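Local coordinates for protein beta-d-glucoside glucohydrolase (PDB 3ZZ1) that probably hydrolyses terminal, non-reducing beta-D-glucosyl residues, releasing beta-D-glucose in the breakdown of cellulose, at residues D61-F75 and G379-Y391. Residues are numbered along the deposited sequence; the frame is centred on the assembly and turned at random.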
ATOM      1  N   ASP A  61      12.243   0.630   9.798  1.00 11.97           N
ATOM      2  CA  ASP A  61      10.884   0.894   9.344  1.00 12.03           C
ATOM      3  C   ASP A  61      10.796   2.344   8.855  1.00 11.97           C
ATOM      4  O   ASP A  61      11.624   3.169   9.236  1.00 12.10           O
ATOM      5  CB  ASP A  61       9.893   0.659  10.489  1.00 12.12           C
ATOM      6  CG  ASP A  61       9.668  -0.815  10.776  1.00 12.46           C
ATOM      7  OD1 ASP A  61       9.469  -1.593   9.814  1.00 12.78           O
ATOM      8  OD2 ASP A  61       9.678  -1.194  11.968  1.00 12.32           O
ATOM      9  N   GLY A  62       9.843   2.663   7.981  1.00 11.84           N
ATOM     10  CA  GLY A  62       8.958   1.702   7.338  1.00 11.57           C
ATOM     11  C   GLY A  62       8.401   2.260   6.037  1.00 11.55           C
ATOM     12  O   GLY A  62       9.012   3.139   5.423  1.00 11.60           O
ATOM     13  N   PRO A  63       7.216   1.776   5.626  1.00 11.37           N
ATOM     14  CA  PRO A  63       6.613   2.062   4.322  1.00 11.33           C
ATOM     15  C   PRO A  63       6.257   3.530   4.037  1.00 11.28           C
ATOM     16  O   PRO A  63       6.114   3.895   2.870  1.00 11.14           O
ATOM     17  CB  PRO A  63       5.344   1.196   4.327  1.00 11.30           C
ATOM     18  CG  PRO A  63       5.615   0.135   5.348  1.00 11.57           C
ATOM     19  CD  PRO A  63       6.390   0.838   6.407  1.00 11.39           C
ATOM     20  N   LEU A  64       6.101   4.355   5.071  1.00 11.24           N
ATOM     21  CA  LEU A  64       5.776   5.778   4.868  1.00 11.26           C
ATOM     22  C   LEU A  64       6.812   6.751   5.444  1.00 11.49           C
ATOM     23  O   LEU A  64       6.535   7.941   5.615  1.00 11.48           O
ATOM     24  CB  LEU A  64       4.361   6.111   5.372  1.00 11.44           C
ATOM     25  CG  LEU A  64       3.899   5.767   6.797  1.00 11.01           C
ATOM     26  CD1 LEU A  64       4.498   6.679   7.843  1.00 11.04           C
ATOM     27  CD2 LEU A  64       2.385   5.820   6.887  1.00 10.51           C
ATOM     28  N   GLY A  65       8.003   6.245   5.744  1.00 11.61           N
ATOM     29  CA  GLY A  65       9.071   7.099   6.244  1.00 12.05           C
ATOM     30  C   GLY A  65       9.922   6.472   7.325  1.00 12.26           C
ATOM     31  O   GLY A  65       9.722   5.315   7.705  1.00 12.25           O
ATOM     32  N   VAL A  66      10.875   7.255   7.820  1.00 12.63           N
ATOM     33  CA  VAL A  66      11.865   6.772   8.778  1.00 12.84           C
ATOM     34  C   VAL A  66      11.259   6.720  10.177  1.00 13.33           C
ATOM     35  O   VAL A  66      10.860   7.747  10.723  1.00 13.45           O
ATOM     36  CB  VAL A  66      13.137   7.667   8.785  1.00 12.74           C
ATOM     37  CG1 VAL A  66      14.210   7.068   9.681  1.00 12.50           C
ATOM     38  CG2 VAL A  66      13.681   7.858   7.372  1.00 12.17           C
ATOM     39  N   ARG A  67      11.201   5.520  10.751  1.00 13.76           N
ATOM     40  CA  ARG A  67      10.682   5.332  12.106  1.00 13.91           C
ATOM     41  C   ARG A  67      11.686   5.770  13.166  1.00 14.08           C
ATOM     42  O   ARG A  67      12.891   5.590  12.997  1.00 14.10           O
ATOM     43  CB  ARG A  67      10.302   3.868  12.328  1.00 14.02           C
ATOM     44  CG  ARG A  67       9.468   3.602  13.581  1.00 13.49           C
ATOM     45  CD  ARG A  67       9.227   2.119  13.732  1.00 13.51           C
ATOM     46  NE  ARG A  67       8.341   1.799  14.844  1.00 14.43           N
ATOM     47  CZ  ARG A  67       8.039   0.562  15.231  1.00 14.29           C
ATOM     48  NH1 ARG A  67       8.553  -0.489  14.592  1.00 13.21           N
ATOM     49  NH2 ARG A  67       7.223   0.375  16.259  1.00 13.95           N
ATOM     50  N   TYR A  68      11.159   6.340  14.251  1.00 14.42           N
ATOM     51  CA  TYR A  68      11.925   6.812  15.418  1.00 14.63           C
ATOM     52  C   TYR A  68      12.738   8.078  15.158  1.00 14.88           C
ATOM     53  O   TYR A  68      13.435   8.569  16.044  1.00 15.41           O
ATOM     54  CB  TYR A  68      12.824   5.710  16.005  1.00 14.70           C
ATOM     55  CG  TYR A  68      12.109   4.435  16.397  1.00 14.45           C
ATOM     56  CD1 TYR A  68      11.086   4.443  17.350  1.00 14.59           C
ATOM     57  CD2 TYR A  68      12.478   3.216  15.833  1.00 14.11           C
ATOM     58  CE1 TYR A  68      10.438   3.265  17.714  1.00 14.93           C
ATOM     59  CE2 TYR A  68      11.848   2.042  16.188  1.00 14.62           C
ATOM     60  CZ  TYR A  68      10.828   2.067  17.128  1.00 15.52           C
ATOM     61  OH  TYR A  68      10.204   0.891  17.469  1.00 16.20           O
ATOM     62  N   SER A  69      12.636   8.616  13.952  1.00 14.96           N
ATOM     63  CA  SER A  69      13.359   9.824  13.604  1.00 15.00           C
ATOM     64  C   SER A  69      12.634  11.061  14.113  1.00 15.06           C
ATOM     65  O   SER A  69      11.405  11.090  14.185  1.00 14.95           O
ATOM     66  CB  SER A  69      13.562   9.908  12.094  1.00 15.04           C
ATOM     67  OG  SER A  69      14.189  11.123  11.728  1.00 15.41           O
ATOM     68  N   THR A  70      13.414  12.075  14.470  1.00 15.18           N
ATOM     69  CA  THR A  70      12.873  13.346  14.928  1.00 15.48           C
ATOM     70  C   THR A  70      13.049  14.433  13.875  1.00 15.49           C
ATOM     71  O   THR A  70      12.587  15.553  14.061  1.00 15.70           O
ATOM     72  CB  THR A  70      13.520  13.807  16.254  1.00 15.61           C
ATOM     73  OG1 THR A  70      14.947  13.798  16.121  1.00 15.80           O
ATOM     74  CG2 THR A  70      13.099  12.890  17.398  1.00 15.30           C
ATOM     75  N   GLY A  71      13.708  14.102  12.768  1.00 15.30           N
ATOM     76  CA  GLY A  71      13.906  15.071  11.697  1.00 15.22           C
ATOM     77  C   GLY A  71      13.480  14.582  10.325  1.00 15.07           C
ATOM     78  O   GLY A  71      14.034  15.003   9.309  1.00 15.15           O
ATOM     79  N   SER A  72      12.486  13.701  10.296  1.00 14.91           N
ATOM     80  CA  SER A  72      12.030  13.104   9.045  1.00 14.70           C
ATOM     81  C   SER A  72      10.596  13.492   8.705  1.00 14.27           C
ATOM     82  O   SER A  72       9.832  13.935   9.570  1.00 14.07           O
ATOM     83  CB  SER A  72      12.151  11.584   9.106  1.00 14.80           C
ATOM     84  OG  SER A  72      11.375  11.073  10.178  1.00 15.80           O
ATOM     85  N   THR A  73      10.255  13.326   7.430  1.00 13.55           N
ATOM     86  CA  THR A  73       8.909  13.548   6.940  1.00 13.04           C
ATOM     87  C   THR A  73       8.035  12.333   7.250  1.00 12.85           C
ATOM     88  O   THR A  73       8.482  11.191   7.147  1.00 12.99           O
ATOM     89  CB  THR A  73       8.920  13.829   5.412  1.00 12.99           C
ATOM     90  OG1 THR A  73       9.696  15.007   5.144  1.00 12.42           O
ATOM     91  CG2 THR A  73       7.511  14.013   4.856  1.00 12.28           C
ATOM     92  N   ALA A  74       6.799  12.601   7.656  1.00 12.68           N
ATOM     93  CA  ALA A  74       5.764  11.586   7.740  1.00 12.43           C
ATOM     94  C   ALA A  74       4.989  11.587   6.425  1.00 12.44           C
ATOM     95  O   ALA A  74       4.102  12.420   6.211  1.00 12.56           O
ATOM     96  CB  ALA A  74       4.836  11.868   8.907  1.00 12.36           C
ATOM     97  N   PHE A  75       5.340  10.664   5.532  1.00 11.94           N
ATOM     98  CA  PHE A  75       4.653  10.570   4.251  1.00 11.61           C
ATOM     99  C   PHE A  75       3.271   9.960   4.439  1.00 11.47           C
ATOM    100  O   PHE A  75       2.988   9.347   5.473  1.00 11.59           O
ATOM    101  CB  PHE A  75       5.487   9.777   3.237  1.00 11.61           C
ATOM    102  CG  PHE A  75       6.762  10.471   2.831  1.00 11.41           C
ATOM    103  CD1 PHE A  75       7.936  10.284   3.561  1.00 11.29           C
ATOM    104  CD2 PHE A  75       6.787  11.314   1.723  1.00 11.24           C
ATOM    105  CE1 PHE A  75       9.116  10.920   3.195  1.00 11.59           C
ATOM    106  CE2 PHE A  75       7.963  11.957   1.342  1.00 11.67           C
ATOM    107  CZ  PHE A  75       9.132  11.764   2.082  1.00 12.22           C
ATOM    108  N   GLY A 379      -3.992  10.880  10.794  1.00 11.19           N
ATOM    109  CA  GLY A 379      -3.153  10.936   9.602  1.00 11.18           C
ATOM    110  C   GLY A 379      -2.689   9.587   9.079  1.00 11.15           C
ATOM    111  O   GLY A 379      -2.188   9.490   7.955  1.00 11.24           O
ATOM    112  N   MET A 380      -2.846   8.549   9.896  1.00 11.08           N
ATOM    113  CA  MET A 380      -2.417   7.188   9.552  1.00 10.93           C
ATOM    114  C   MET A 380      -2.850   6.209  10.637  1.00 10.81           C
ATOM    115  O   MET A 380      -3.260   6.620  11.723  1.00 10.70           O
ATOM    116  CB  MET A 380      -0.896   7.120   9.393  1.00 10.90           C
ATOM    117  CG  MET A 380      -0.119   7.352  10.691  1.00 10.64           C
ATOM    118  SD  MET A 380       1.647   7.562  10.421  1.00 12.74           S
ATOM    119  CE  MET A 380       1.657   9.001   9.344  1.00 11.48           C
ATOM    120  N   GLY A 381      -2.721   4.917  10.348  1.00 10.82           N
ATOM    121  CA  GLY A 381      -3.010   3.875  11.329  1.00 11.11           C
ATOM    122  C   GLY A 381      -1.857   3.659  12.289  1.00 11.17           C
ATOM    123  O   GLY A 381      -0.904   4.438  12.318  1.00 11.39           O
ATOM    124  N   TRP A 382      -1.934   2.590  13.076  1.00 11.35           N
ATOM    125  CA  TRP A 382      -0.933   2.338  14.109  1.00 11.21           C
ATOM    126  C   TRP A 382      -0.051   1.112  13.849  1.00 11.51           C
ATOM    127  O   TRP A 382      -0.374   0.256  13.023  1.00 11.72           O
ATOM    128  CB  TRP A 382      -1.578   2.277  15.503  1.00 11.24           C
ATOM    129  CG  TRP A 382      -2.440   1.073  15.802  1.00 10.95           C
ATOM    130  CD1 TRP A 382      -2.017  -0.208  16.034  1.00 11.07           C
ATOM    131  CD2 TRP A 382      -3.866   1.053  15.944  1.00 11.13           C
ATOM    132  NE1 TRP A 382      -3.092  -1.025  16.285  1.00 10.46           N
ATOM    133  CE2 TRP A 382      -4.239  -0.278  16.242  1.00 10.61           C
ATOM    134  CE3 TRP A 382      -4.868   2.030  15.842  1.00 10.92           C
ATOM    135  CZ2 TRP A 382      -5.571  -0.659  16.438  1.00 11.32           C
ATOM    136  CZ3 TRP A 382      -6.192   1.652  16.038  1.00 11.11           C
ATOM    137  CH2 TRP A 382      -6.532   0.317  16.329  1.00 11.55           C
ATOM    138  N   GLY A 383       1.072   1.050  14.559  1.00 11.65           N
ATOM    139  CA  GLY A 383       1.969  -0.098  14.498  1.00 11.66           C
ATOM    140  C   GLY A 383       3.340   0.293  14.005  1.00 11.89           C
ATOM    141  O   GLY A 383       3.734   1.457  14.110  1.00 11.98           O
ATOM    142  N   SER A 384       4.061  -0.684  13.460  1.00 11.88           N
ATOM    143  CA  SER A 384       5.427  -0.486  12.977  1.00 11.89           C
ATOM    144  C   SER A 384       5.505   0.417  11.742  1.00 11.88           C
ATOM    145  O   SER A 384       6.578   0.930  11.410  1.00 12.10           O
ATOM    146  CB  SER A 384       6.069  -1.838  12.658  1.00 12.06           C
ATOM    147  OG  SER A 384       5.476  -2.420  11.501  1.00 11.75           O
ATOM    148  N   GLY A 385       4.373   0.597  11.066  1.00 11.68           N
ATOM    149  CA  GLY A 385       4.314   1.397   9.844  1.00 11.83           C
ATOM    150  C   GLY A 385       3.946   2.847  10.068  1.00 12.09           C
ATOM    151  O   GLY A 385       3.732   3.592   9.111  1.00 11.86           O
ATOM    152  N   ALA A 386       3.871   3.243  11.338  1.00 12.31           N
ATOM    153  CA  ALA A 386       3.616   4.628  11.714  1.00 12.60           C
ATOM    154  C   ALA A 386       4.930   5.321  12.082  1.00 12.85           C
ATOM    155  O   ALA A 386       5.907   4.655  12.429  1.00 12.88           O
ATOM    156  CB  ALA A 386       2.636   4.675  12.880  1.00 12.56           C
ATOM    157  N   VAL A 387       4.955   6.652  11.987  1.00 13.18           N
ATOM    158  CA  VAL A 387       6.142   7.450  12.339  1.00 13.57           C
ATOM    159  C   VAL A 387       5.764   8.712  13.127  1.00 14.07           C
ATOM    160  O   VAL A 387       4.585   9.041  13.256  1.00 14.21           O
ATOM    161  CB  VAL A 387       6.971   7.882  11.086  1.00 13.29           C
ATOM    162  CG1 VAL A 387       7.519   6.677  10.320  1.00 13.31           C
ATOM    163  CG2 VAL A 387       6.148   8.778  10.172  1.00 13.37           C
ATOM    164  N   ASN A 388       6.776   9.412  13.639  1.00 14.57           N
ATOM    165  CA  ASN A 388       6.598  10.706  14.289  1.00 14.91           C
ATOM    166  C   ASN A 388       6.283  11.811  13.281  1.00 14.86           C
ATOM    167  O   ASN A 388       6.857  11.846  12.187  1.00 14.55           O
ATOM    168  CB  ASN A 388       7.874  11.104  15.036  1.00 15.33           C
ATOM    169  CG  ASN A 388       8.173  10.210  16.224  1.00 16.37           C
ATOM    170  OD1 ASN A 388       9.291   9.714  16.363  1.00 18.44           O
ATOM    171  ND2 ASN A 388       7.189  10.019  17.097  1.00 17.03           N
ATOM    172  N   TYR A 389       5.376  12.709  13.663  1.00 14.60           N
ATOM    173  CA  TYR A 389       5.085  13.902  12.879  1.00 14.41           C
ATOM    174  C   TYR A 389       6.072  15.015  13.207  1.00 14.21           C
ATOM    175  O   TYR A 389       6.261  15.352  14.374  1.00 14.63           O
ATOM    176  CB  TYR A 389       3.663  14.400  13.153  1.00 14.26           C
ATOM    177  CG  TYR A 389       2.576  13.493  12.634  1.00 14.22           C
ATOM    178  CD1 TYR A 389       2.446  13.234  11.265  1.00 14.22           C
ATOM    179  CD2 TYR A 389       1.663  12.906  13.506  1.00 13.19           C
ATOM    180  CE1 TYR A 389       1.447  12.395  10.784  1.00 13.81           C
ATOM    181  CE2 TYR A 389       0.658  12.079  13.036  1.00 13.58           C
ATOM    182  CZ  TYR A 389       0.555  11.824  11.677  1.00 13.57           C
ATOM    183  OH  TYR A 389      -0.446  11.003  11.219  1.00 12.90           O
ATOM    184  N   PRO A 390       6.710  15.594  12.179  1.00 14.15           N
ATOM    185  CA  PRO A 390       7.553  16.763  12.432  1.00 13.99           C
ATOM    186  C   PRO A 390       6.682  17.996  12.696  1.00 13.79           C
ATOM    187  O   PRO A 390       7.114  18.943  13.352  1.00 13.40           O
ATOM    188  CB  PRO A 390       8.337  16.913  11.128  1.00 13.98           C
ATOM    189  CG  PRO A 390       7.464  16.296  10.083  1.00 13.89           C
ATOM    190  CD  PRO A 390       6.749  15.167  10.768  1.00 14.09           C
ATOM    191  N   TYR A 391       5.466  17.955  12.165  1.00 13.86           N
ATOM    192  CA  TYR A 391       4.423  18.952  12.399  1.00 13.98           C
ATOM    193  C   TYR A 391       3.124  18.295  11.945  1.00 14.17           C
ATOM    194  O   TYR A 391       3.148  17.191  11.383  1.00 14.57           O
ATOM    195  CB  TYR A 391       4.693  20.238  11.600  1.00 13.74           C
ATOM    196  CG  TYR A 391       4.655  20.044  10.099  1.00 13.36           C
ATOM    197  CD1 TYR A 391       5.796  19.648   9.401  1.00 13.17           C
ATOM    198  CD2 TYR A 391       3.475  20.247   9.379  1.00 12.93           C
ATOM    199  CE1 TYR A 391       5.767  19.459   8.023  1.00 13.01           C
ATOM    200  CE2 TYR A 391       3.431  20.061   8.011  1.00 12.63           C
ATOM    201  CZ  TYR A 391       4.582  19.667   7.336  1.00 13.40           C
ATOM    202  OH  TYR A 391       4.543  19.476   5.975  1.00 13.44           O
TER
HETATM  203  O   HOH W   1       6.830   4.212   7.977  1.00  9.00           O
HETATM  204  O   HOH W   2       9.926   8.887  12.788  1.00 12.72           O
HETATM  205  O   HOH W   3       8.825  10.799  10.867  1.00 25.10           O
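The guanidinium of Arg-67 lies over Ser-384, whose CA sits 3.5 Å above one face, offset toward the rim. Tyr-68 OH stands over the centre of the opposite face. In the guanidinium plane, Arg-67 NH1 forms a salt bridge to Asp-61 OD2 (2.9 Å), met on the anti side, 28° out of the carboxylate plane. Arg-67 NH2 pairs with Asp-370; the two carboxylates together probably hold the group's rotation. Arg-67 CG is anti to the backbone N (chi1 -167°), and the extended chain carries the guanidinium out to Ser-384. A leucine in place of Arg-67 would probably leave Asp-61 and Asp-370 without their cationic mate and uncover Ser-384.

Further in, the contact is mostly apolar, though Leu-64 CG rests on Gly-385 O (3.2 Å). Val-387 CG2 touches both Leu-64 CD1 (3.5 Å) and Ala-74 CB (3.6 Å). Met-380 SD lies 3.9 Å from Leu-64 CD1. Ala-74 CB also meets Tyr-389 CD1. A water links the segments: it donates to Asn-388 O (2.6 Å) and hydrogen-bonds the Ser-72 hydroxyl, OG.

The contact joins the N-terminal and C-terminal family 3 regions. Residues 61-75 follow strand 58-60 of the TIM-barrel-like region and pack on helices 87-103 and 320-329. Residues 379-391 come from the loop between strand 348-352 and helix 395-404.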